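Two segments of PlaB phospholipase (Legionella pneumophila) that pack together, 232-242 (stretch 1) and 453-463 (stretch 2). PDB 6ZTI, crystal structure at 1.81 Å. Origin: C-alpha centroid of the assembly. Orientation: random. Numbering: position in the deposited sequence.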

# COMPACT_ATOMS: atom_id res chain seq x y z
N LEU B 232 -29.75 14.35 -8.78
CA LEU B 232 -28.97 13.21 -9.24
C LEU B 232 -29.21 13.06 -10.74
O LEU B 232 -30.35 12.84 -11.17
CB LEU B 232 -29.36 11.93 -8.50
CG LEU B 232 -28.85 10.63 -9.10
CD1 LEU B 232 -27.34 10.63 -9.17
CD2 LEU B 232 -29.33 9.44 -8.28
N LEU B 233 -28.15 13.21 -11.53
CA LEU B 233 -28.20 13.08 -12.98
C LEU B 233 -27.56 11.76 -13.35
O LEU B 233 -26.40 11.51 -13.01
CB LEU B 233 -27.46 14.24 -13.66
CG LEU B 233 -27.15 14.15 -15.16
CD1 LEU B 233 -28.40 14.25 -16.01
CD2 LEU B 233 -26.20 15.25 -15.53
N LYS B 234 -28.33 10.91 -14.01
CA LYS B 234 -27.85 9.63 -14.51
C LYS B 234 -27.64 9.73 -16.02
O LYS B 234 -28.58 10.06 -16.76
CB LYS B 234 -28.83 8.50 -14.20
CG LYS B 234 -29.00 8.18 -12.74
CD LYS B 234 -29.95 6.99 -12.59
CE LYS B 234 -30.27 6.67 -11.14
NZ LYS B 234 -29.08 6.16 -10.40
N LEU B 235 -26.41 9.45 -16.45
CA LEU B 235 -26.03 9.42 -17.86
C LEU B 235 -25.60 8.00 -18.19
O LEU B 235 -24.56 7.53 -17.71
CB LEU B 235 -24.89 10.38 -18.17
CG LEU B 235 -25.06 11.83 -17.72
CD1 LEU B 235 -23.80 12.62 -18.06
CD2 LEU B 235 -26.30 12.44 -18.36
N HIS B 236 -26.38 7.33 -19.04
CA HIS B 236 -26.17 5.93 -19.38
C HIS B 236 -25.85 5.82 -20.85
O HIS B 236 -26.59 6.33 -21.70
CB HIS B 236 -27.39 5.09 -19.03
CG HIS B 236 -27.56 4.85 -17.57
ND1 HIS B 236 -28.46 3.95 -17.05
CD2 HIS B 236 -26.92 5.40 -16.50
CE1 HIS B 236 -28.38 3.95 -15.74
NE2 HIS B 236 -27.45 4.82 -15.38
N GLN B 237 -24.74 5.15 -21.15
CA GLN B 237 -24.25 5.02 -22.50
C GLN B 237 -24.99 3.91 -23.22
O GLN B 237 -25.20 2.82 -22.67
CB GLN B 237 -22.75 4.73 -22.50
CG GLN B 237 -22.10 4.71 -23.86
CD GLN B 237 -20.60 4.57 -23.76
OE1 GLN B 237 -20.09 3.61 -23.17
NE2 GLN B 237 -19.88 5.53 -24.32
N GLU B 238 -25.38 4.18 -24.45
CA GLU B 238 -26.03 3.21 -25.31
C GLU B 238 -25.31 3.20 -26.65
O GLU B 238 -24.55 4.13 -26.97
CB GLU B 238 -27.51 3.54 -25.50
CG GLU B 238 -28.43 2.34 -25.40
CD GLU B 238 -28.53 1.79 -24.00
OE1 GLU B 238 -28.29 0.58 -23.82
OE2 GLU B 238 -28.84 2.58 -23.07
N GLY B 239 -25.52 2.14 -27.42
CA GLY B 239 -24.97 2.04 -28.76
C GLY B 239 -24.28 0.73 -29.07
O GLY B 239 -23.50 0.21 -28.26
N ASP B 240 -24.56 0.18 -30.25
CA ASP B 240 -23.87 -1.03 -30.69
C ASP B 240 -22.53 -0.64 -31.31
O ASP B 240 -21.85 0.26 -30.81
CB ASP B 240 -24.73 -1.80 -31.69
N ASN B 241 -22.14 -1.31 -32.38
CA ASN B 241 -21.05 -0.83 -33.21
C ASN B 241 -21.57 0.31 -34.07
O ASN B 241 -22.63 0.20 -34.70
CB ASN B 241 -20.49 -1.96 -34.09
N GLY B 242 -20.84 1.43 -34.08
CA GLY B 242 -21.27 2.59 -34.83
C GLY B 242 -21.17 3.88 -34.05
O GLY B 242 -20.14 4.56 -34.09
N VAL B 453 -24.52 18.66 -7.21
CA VAL B 453 -25.21 17.76 -8.14
C VAL B 453 -24.44 16.45 -8.19
O VAL B 453 -23.21 16.44 -8.32
CB VAL B 453 -25.36 18.38 -9.55
CG1 VAL B 453 -24.00 18.70 -10.18
CG2 VAL B 453 -26.15 17.45 -10.47
N MET B 454 -25.16 15.33 -8.05
CA MET B 454 -24.58 14.00 -8.17
C MET B 454 -24.74 13.52 -9.60
O MET B 454 -25.83 13.56 -10.16
CB MET B 454 -25.25 13.04 -7.19
CG MET B 454 -25.17 13.52 -5.73
SD MET B 454 -26.41 12.77 -4.67
CE MET B 454 -25.89 11.07 -4.71
N VAL B 455 -23.64 13.10 -10.21
CA VAL B 455 -23.61 12.73 -11.62
C VAL B 455 -23.12 11.29 -11.69
O VAL B 455 -21.94 11.01 -11.46
CB VAL B 455 -22.71 13.65 -12.45
CG1 VAL B 455 -22.77 13.28 -13.94
CG2 VAL B 455 -23.12 15.12 -12.26
N GLU B 456 -24.03 10.37 -12.00
CA GLU B 456 -23.67 8.97 -12.17
C GLU B 456 -23.53 8.69 -13.66
O GLU B 456 -24.51 8.80 -14.40
CB GLU B 456 -24.71 8.05 -11.54
CG GLU B 456 -24.37 6.58 -11.68
CD GLU B 456 -25.41 5.68 -11.05
OE1 GLU B 456 -25.37 5.50 -9.81
OE2 GLU B 456 -26.27 5.16 -11.78
N ILE B 457 -22.33 8.33 -14.09
CA ILE B 457 -22.09 8.02 -15.50
C ILE B 457 -21.83 6.52 -15.61
O ILE B 457 -20.88 6.00 -15.01
CB ILE B 457 -20.92 8.84 -16.07
CG1 ILE B 457 -21.22 10.35 -15.97
CG2 ILE B 457 -20.66 8.43 -17.51
CD1 ILE B 457 -20.03 11.20 -15.99
N MET B 458 -22.68 5.83 -16.36
CA MET B 458 -22.55 4.39 -16.59
C MET B 458 -22.14 4.15 -18.05
O MET B 458 -22.93 4.42 -18.97
CB MET B 458 -23.85 3.66 -16.28
CG MET B 458 -23.71 2.13 -16.40
SD MET B 458 -25.27 1.25 -16.51
CE MET B 458 -25.73 1.17 -14.79
N LEU B 459 -20.94 3.62 -18.25
CA LEU B 459 -20.43 3.26 -19.57
C LEU B 459 -20.72 1.80 -19.88
O LEU B 459 -20.86 0.97 -18.99
CB LEU B 459 -18.92 3.51 -19.64
CG LEU B 459 -18.40 4.91 -19.32
CD1 LEU B 459 -16.93 5.00 -19.61
CD2 LEU B 459 -19.16 5.95 -20.11
N GLN B 460 -20.80 1.50 -21.18
CA GLN B 460 -20.97 0.13 -21.64
C GLN B 460 -19.61 -0.55 -21.70
O GLN B 460 -18.67 -0.01 -22.29
CB GLN B 460 -21.63 0.08 -23.01
CG GLN B 460 -23.11 0.38 -23.03
CD GLN B 460 -23.70 0.28 -24.42
OE1 GLN B 460 -23.06 0.66 -25.40
NE2 GLN B 460 -24.92 -0.24 -24.51
N ARG B 461 -19.50 -1.71 -21.07
CA ARG B 461 -18.28 -2.51 -21.16
C ARG B 461 -18.33 -3.29 -22.47
O ARG B 461 -19.22 -4.12 -22.68
CB ARG B 461 -18.16 -3.42 -19.95
CG ARG B 461 -16.85 -4.19 -19.88
CD ARG B 461 -16.76 -4.97 -18.60
NE ARG B 461 -15.59 -5.84 -18.54
CZ ARG B 461 -14.37 -5.44 -18.18
NH1 ARG B 461 -14.14 -4.17 -17.86
NH2 ARG B 461 -13.38 -6.30 -18.15
N ARG B 462 -17.42 -2.97 -23.38
CA ARG B 462 -17.37 -3.62 -24.68
C ARG B 462 -16.38 -4.77 -24.60
O ARG B 462 -15.25 -4.58 -24.13
CB ARG B 462 -16.96 -2.62 -25.75
CG ARG B 462 -17.85 -1.37 -25.80
CD ARG B 462 -17.34 -0.37 -26.82
NE ARG B 462 -17.36 -0.91 -28.18
CZ ARG B 462 -18.38 -0.79 -29.02
NH1 ARG B 462 -19.49 -0.16 -28.65
NH2 ARG B 462 -18.29 -1.30 -30.23
N VAL B 463 -16.79 -5.95 -25.06
CA VAL B 463 -15.94 -7.14 -25.03
C VAL B 463 -15.83 -7.65 -26.46
O VAL B 463 -16.84 -7.97 -27.10
CB VAL B 463 -16.50 -8.22 -24.10
CG1 VAL B 463 -15.58 -9.45 -24.07
CG2 VAL B 463 -16.69 -7.67 -22.70
O HOH W 1 -18.34 1.93 -24.01

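The strongest bonds in this contact belong to the backbone. Strands 232-238 and 453-459 run parallel, their axes 4.7 Å apart at closest approach and 17° from perfect alignment, and a ladder of five hydrogen bonds joins them. Leu233 N donates to Met454 O at 2.7 Å, and Glu456 N returns a bond to Leu233 O at 2.8 Å. The same motif repeats two residues on, with Leu235 N to Glu456 O and Met458 N to Leu235 O both at 2.9 Å, and Gln237 N to Met458 O closes the series at 2.9 Å. This is the parallel rule: alternate residues of one strand use both N and O, each reaching a different residue of its neighbour. CA-H...O contacts fill in between, such as Val455 CA to Leu233 O at 3.3 Å.

Where the regular ladder ends, side chains extend it. Gln237, its CA-to-CB bond directed toward the other stretch, uses its amide oxygen as a stand-in for a backbone carbonyl: Gln460 N donates to Gln237 OE1 at 3.0 Å. A water donates to that same OE1 and to Gln460 O, 2.6 Å from each, so Gln237 OE1 engages Gln460 N directly and is linked to Gln460 O through the water. Farther along, Arg462 NH1 donates to Asp240 O at 3.2 Å, almost in line. The bond uses a backbone carbonyl, in a loop that is poorly ordered here. Gly239 adopts backbone angles at which a CB would jam against the preceding carbonyl, so the turn out of the strand calls for glycine.

Within the paired strands, the charged pair lies on the face bearing Leu232, Lys234, His236, Met454, Glu456 and Met458. The extended Glu456 side chain accepts a weak hydrogen bond within a salt bridge, Lys234 NZ to Glu456 OE2 at 3.3 Å, while its OE1 is satisfied elsewhere in the structure. On the same face, Met458 SD lies over the His236 ring, 4.2 Å from its centroid and only 7° off the ring normal, placing polarizable sulfur against the aromatic face. His236 NE2 is covered by the contact yet finds no hydrogen-bond partner in the model.

The opposite face is wholly apolar at the paired positions. Leu235 CD1 packs 4.0 Å from Ile457 CG1 and also reaches Val455 CG1 at 4.3 Å, bridging successive neighbours, and Leu233 CD2 meets Val455 CG1 at 4.3 Å. Back on the Lys234-Glu456 face, Leu232 CD1 rests 3.8 Å from Met454 CB, an apolar start to that row. In all, the contact buries 875 Å².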